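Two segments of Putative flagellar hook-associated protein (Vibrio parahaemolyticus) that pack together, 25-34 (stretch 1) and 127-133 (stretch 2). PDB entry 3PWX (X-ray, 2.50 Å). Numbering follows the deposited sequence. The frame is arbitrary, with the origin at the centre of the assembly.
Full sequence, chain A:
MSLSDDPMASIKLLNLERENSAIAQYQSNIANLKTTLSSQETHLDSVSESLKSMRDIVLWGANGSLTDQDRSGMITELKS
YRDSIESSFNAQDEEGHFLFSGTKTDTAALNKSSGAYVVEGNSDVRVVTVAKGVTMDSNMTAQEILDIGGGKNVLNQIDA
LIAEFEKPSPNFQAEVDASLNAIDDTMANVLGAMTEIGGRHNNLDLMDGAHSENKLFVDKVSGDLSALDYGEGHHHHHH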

ATOM      1  N   GLN A  25       3.641  15.223   7.871  1.00 63.71           N
ATOM      2  CA  GLN A  25       3.838  13.897   8.401  1.00 63.91           C
ATOM      3  C   GLN A  25       3.932  12.844   7.288  1.00 62.22           C
ATOM      4  O   GLN A  25       4.834  11.984   7.309  1.00 62.14           O
ATOM      5  CB  GLN A  25       2.776  13.523   9.423  1.00 63.60           C
ATOM      6  CG  GLN A  25       3.317  12.436  10.338  1.00 69.45           C
ATOM      7  CD  GLN A  25       2.205  11.691  11.139  1.00 77.02           C
ATOM      8  OE1 GLN A  25       2.157  10.434  11.139  1.00 77.69           O
ATOM      9  NE2 GLN A  25       1.318  12.459  11.818  1.00 75.61           N
ATOM     10  N   TYR A  26       3.030  12.897   6.309  1.00 61.62           N
ATOM     11  CA  TYR A  26       3.131  11.957   5.196  1.00 60.00           C
ATOM     12  C   TYR A  26       4.459  12.086   4.495  1.00 59.95           C
ATOM     13  O   TYR A  26       5.056  11.096   4.139  1.00 60.45           O
ATOM     14  CB  TYR A  26       2.027  12.140   4.189  1.00 60.03           C
ATOM     15  CG  TYR A  26       0.659  11.790   4.714  1.00 58.65           C
ATOM     16  CD1 TYR A  26       0.415  10.571   5.344  1.00 59.29           C
ATOM     17  CD2 TYR A  26      -0.412  12.655   4.540  1.00 59.02           C
ATOM     18  CE1 TYR A  26      -0.916  10.233   5.843  1.00 56.93           C
ATOM     19  CE2 TYR A  26      -1.712  12.325   5.023  1.00 60.35           C
ATOM     20  CZ  TYR A  26      -1.944  11.119   5.680  1.00 56.95           C
ATOM     21  OH  TYR A  26      -3.221  10.795   6.098  1.00 57.60           O
ATOM     22  N   GLN A  27       4.951  13.299   4.287  1.00 60.63           N
ATOM     23  CA  GLN A  27       6.163  13.435   3.524  1.00 59.82           C
ATOM     24  C   GLN A  27       7.347  12.949   4.332  1.00 60.40           C
ATOM     25  O   GLN A  27       8.392  12.529   3.758  1.00 60.87           O
ATOM     26  CB  GLN A  27       6.371  14.858   3.045  1.00 60.79           C
ATOM     27  CG  GLN A  27       5.277  15.347   2.142  1.00 60.73           C
ATOM     28  CD  GLN A  27       5.702  16.584   1.400  1.00 62.75           C
ATOM     29  OE1 GLN A  27       5.555  17.675   1.912  1.00 61.37           O
ATOM     30  NE2 GLN A  27       6.273  16.410   0.180  1.00 61.37           N
ATOM     31  N   SER A  28       7.188  12.970   5.649  1.00 60.39           N
ATOM     32  CA  SER A  28       8.185  12.374   6.528  1.00 60.73           C
ATOM     33  C   SER A  28       8.141  10.858   6.504  1.00 59.83           C
ATOM     34  O   SER A  28       9.174  10.229   6.672  1.00 61.79           O
ATOM     35  CB  SER A  28       8.042  12.870   7.955  1.00 61.49           C
ATOM     36  OG  SER A  28       8.849  12.083   8.796  1.00 62.57           O
ATOM     37  N   ASN A  29       6.964  10.264   6.295  1.00 58.50           N
ATOM     38  CA  ASN A  29       6.841   8.811   6.166  1.00 55.61           C
ATOM     39  C   ASN A  29       7.493   8.376   4.877  1.00 55.03           C
ATOM     40  O   ASN A  29       8.228   7.377   4.844  1.00 55.20           O
ATOM     41  CB  ASN A  29       5.370   8.404   6.152  1.00 55.01           C
ATOM     42  CG  ASN A  29       4.725   8.497   7.526  1.00 54.40           C
ATOM     43  OD1 ASN A  29       5.386   8.812   8.528  1.00 54.50           O
ATOM     44  ND2 ASN A  29       3.404   8.226   7.583  1.00 54.44           N
ATOM     45  N   ILE A  30       7.247   9.142   3.815  1.00 53.96           N
ATOM     46  CA  ILE A  30       7.806   8.850   2.512  1.00 53.91           C
ATOM     47  C   ILE A  30       9.374   8.988   2.431  1.00 54.19           C
ATOM     48  O   ILE A  30      10.069   8.077   1.948  1.00 54.86           O
ATOM     49  CB  ILE A  30       7.158   9.743   1.483  1.00 54.38           C
ATOM     50  CG1 ILE A  30       5.633   9.543   1.514  1.00 54.42           C
ATOM     51  CG2 ILE A  30       7.761   9.534   0.102  1.00 54.55           C
ATOM     52  CD1 ILE A  30       4.949  10.318   0.392  1.00 55.06           C
ATOM     53  N   ALA A  31       9.938  10.099   2.890  1.00 54.88           N
ATOM     54  CA  ALA A  31      11.385  10.186   3.036  1.00 55.63           C
ATOM     55  C   ALA A  31      11.875   9.000   3.904  1.00 55.69           C
ATOM     56  O   ALA A  31      12.886   8.390   3.608  1.00 55.14           O
ATOM     57  CB  ALA A  31      11.797  11.520   3.647  1.00 56.44           C
ATOM     58  N   ASN A  32      11.167   8.650   4.982  1.00 56.23           N
ATOM     59  CA  ASN A  32      11.740   7.548   5.769  1.00 56.23           C
ATOM     60  C   ASN A  32      11.649   6.236   5.058  1.00 54.87           C
ATOM     61  O   ASN A  32      12.529   5.378   5.203  1.00 56.66           O
ATOM     62  CB  ASN A  32      11.240   7.504   7.193  1.00 56.25           C
ATOM     63  CG  ASN A  32      11.753   8.683   7.988  1.00 60.93           C
ATOM     64  OD1 ASN A  32      12.869   9.129   7.757  1.00 65.68           O
ATOM     65  ND2 ASN A  32      10.956   9.199   8.924  1.00 64.18           N
ATOM     66  N   LEU A  33      10.630   6.085   4.229  1.00 53.25           N
ATOM     67  CA  LEU A  33      10.462   4.809   3.550  1.00 52.81           C
ATOM     68  C   LEU A  33      11.562   4.681   2.451  1.00 52.89           C
ATOM     69  O   LEU A  33      12.176   3.621   2.284  1.00 52.69           O
ATOM     70  CB  LEU A  33       9.020   4.620   3.046  1.00 52.63           C
ATOM     71  CG  LEU A  33       8.712   3.380   2.207  1.00 52.35           C
ATOM     72  CD1 LEU A  33       9.231   2.083   2.867  1.00 52.10           C
ATOM     73  CD2 LEU A  33       7.229   3.292   1.930  1.00 52.46           C
ATOM     74  N   LYS A  34      11.854   5.794   1.780  1.00 53.30           N
ATOM     75  CA  LYS A  34      12.882   5.828   0.758  1.00 55.23           C
ATOM     76  C   LYS A  34      14.236   5.439   1.321  1.00 57.27           C
ATOM     77  O   LYS A  34      15.085   4.818   0.629  1.00 56.89           O
ATOM     78  CB  LYS A  34      12.984   7.207   0.147  1.00 56.33           C
ATOM     79  CG  LYS A  34      11.747   7.630  -0.647  1.00 58.10           C
ATOM     80  CD  LYS A  34      12.061   8.771  -1.576  1.00 58.34           C
ATOM     81  CE  LYS A  34      13.109   8.256  -2.599  1.00 62.30           C
ATOM     82  NZ  LYS A  34      12.759   8.692  -4.003  1.00 63.21           N
ATOM     83  N   VAL A 127       3.758  -2.510   5.831  1.00 53.40           N
ATOM     84  CA  VAL A 127       3.271  -1.348   5.099  1.00 53.38           C
ATOM     85  C   VAL A 127       3.560  -0.066   5.876  1.00 53.33           C
ATOM     86  O   VAL A 127       3.645  -0.040   7.135  1.00 53.57           O
ATOM     87  CB  VAL A 127       1.733  -1.407   4.887  1.00 54.07           C
ATOM     88  CG1 VAL A 127       1.321  -2.744   4.265  1.00 54.38           C
ATOM     89  CG2 VAL A 127       1.006  -1.158   6.175  1.00 54.61           C
ATOM     90  N   VAL A 128       3.619   1.002   5.101  1.00 53.19           N
ATOM     91  CA  VAL A 128       3.733   2.364   5.573  1.00 53.26           C
ATOM     92  C   VAL A 128       2.684   3.196   4.860  1.00 53.62           C
ATOM     93  O   VAL A 128       2.501   3.092   3.596  1.00 53.65           O
ATOM     94  CB  VAL A 128       5.172   2.871   5.227  1.00 52.87           C
ATOM     95  CG1 VAL A 128       5.253   4.385   5.041  1.00 53.03           C
ATOM     96  CG2 VAL A 128       6.095   2.427   6.310  1.00 52.83           C
ATOM     97  N   THR A 129       2.022   4.041   5.645  1.00 54.00           N
ATOM     98  CA  THR A 129       0.979   4.973   5.160  1.00 54.50           C
ATOM     99  C   THR A 129       1.649   6.210   4.573  1.00 54.35           C
ATOM    100  O   THR A 129       2.472   6.845   5.242  1.00 54.17           O
ATOM    101  CB  THR A 129       0.083   5.390   6.283  1.00 55.03           C
ATOM    102  OG1 THR A 129      -0.617   4.224   6.707  1.00 55.37           O
ATOM    103  CG2 THR A 129      -0.962   6.435   5.823  1.00 55.64           C
ATOM    104  N   VAL A 130       1.299   6.564   3.342  1.00 54.61           N
ATOM    105  CA  VAL A 130       2.065   7.545   2.677  1.00 54.57           C
ATOM    106  C   VAL A 130       1.181   8.678   2.157  1.00 55.27           C
ATOM    107  O   VAL A 130       1.708   9.635   1.582  1.00 55.44           O
ATOM    108  CB  VAL A 130       2.934   6.903   1.531  1.00 54.29           C
ATOM    109  CG1 VAL A 130       3.909   5.840   2.110  1.00 53.65           C
ATOM    110  CG2 VAL A 130       2.073   6.305   0.412  1.00 54.73           C
ATOM    111  N   ALA A 131      -0.148   8.530   2.295  1.00 55.83           N
ATOM    112  CA  ALA A 131      -1.136   9.588   2.091  1.00 56.64           C
ATOM    113  C   ALA A 131      -2.441   9.038   2.640  1.00 57.18           C
ATOM    114  O   ALA A 131      -2.559   7.819   2.824  1.00 57.01           O
ATOM    115  CB  ALA A 131      -1.308   9.992   0.616  1.00 57.25           C
ATOM    116  N   LYS A 132      -3.423   9.913   2.897  1.00 57.95           N
ATOM    117  CA  LYS A 132      -4.661   9.501   3.493  1.00 58.64           C
ATOM    118  C   LYS A 132      -5.199   8.282   2.798  1.00 59.04           C
ATOM    119  O   LYS A 132      -5.552   8.351   1.631  1.00 59.66           O
ATOM    120  CB  LYS A 132      -5.690  10.620   3.422  1.00 59.66           C
ATOM    121  CG  LYS A 132      -6.938  10.345   4.331  1.00 61.19           C
ATOM    122  CD  LYS A 132      -6.502   9.883   5.758  1.00 62.88           C
ATOM    123  CE  LYS A 132      -7.586  10.126   6.857  1.00 66.00           C
ATOM    124  NZ  LYS A 132      -8.210   8.809   7.255  1.00 62.73           N
ATOM    125  N   GLY A 133      -5.306   7.186   3.533  1.00 58.87           N
ATOM    126  CA  GLY A 133      -5.821   5.930   2.984  1.00 59.35           C
ATOM    127  C   GLY A 133      -4.984   5.200   1.903  1.00 58.81           C
ATOM    128  O   GLY A 133      -5.531   4.387   1.143  1.00 59.48           O
TER

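This is a small, mostly apolar helix-on-strand contact, pinned by one side-chain-to-backbone hydrogen bond, with a tyrosine ring packed over the backbone at Ala131. The helix crosses the strand at 130° between their N-to-C directions, and the axes approach to 7.2 Å. The backbones come nearest at Tyr26 and Val130, whose CA atoms are 5.2 Å apart.

Tyr26 has the most area covered. Its chi1 is m, and its ring lies over Ala131, with Thr129 CG2 near its CE1 and Lys132 near its hydroxyl. Ala131 CA sits 3.6 Å from the centroid of the Tyr26 ring and only 7° off its normal, a CH-pi contact over the face. Farther out, Tyr26 OH reaches to 3.2 Å from Lys132 CA. Tyr26 OH also lies 3.3 Å from Lys132 N, but the angle is too poor for a hydrogen bond.

One turn on, Asn29 points toward the strand. Asn29 ND2 donates to Thr129 O at 2.9 Å, with an N-H...O angle of 155°.

Aliphatic side chains make most of the remaining contacts. Ile30 CG1 meets Val130 CB at 3.8 Å, and Ile30 CD1 also comes to 3.5 Å from Val130 O. Although Val130 points away overall, its CB still touches the helix. Leu33 CD2 packs against Val128 CG1 at 3.8 Å and, more loosely, Val130 CG1 at 4.2 Å, so one methyl touches both valines.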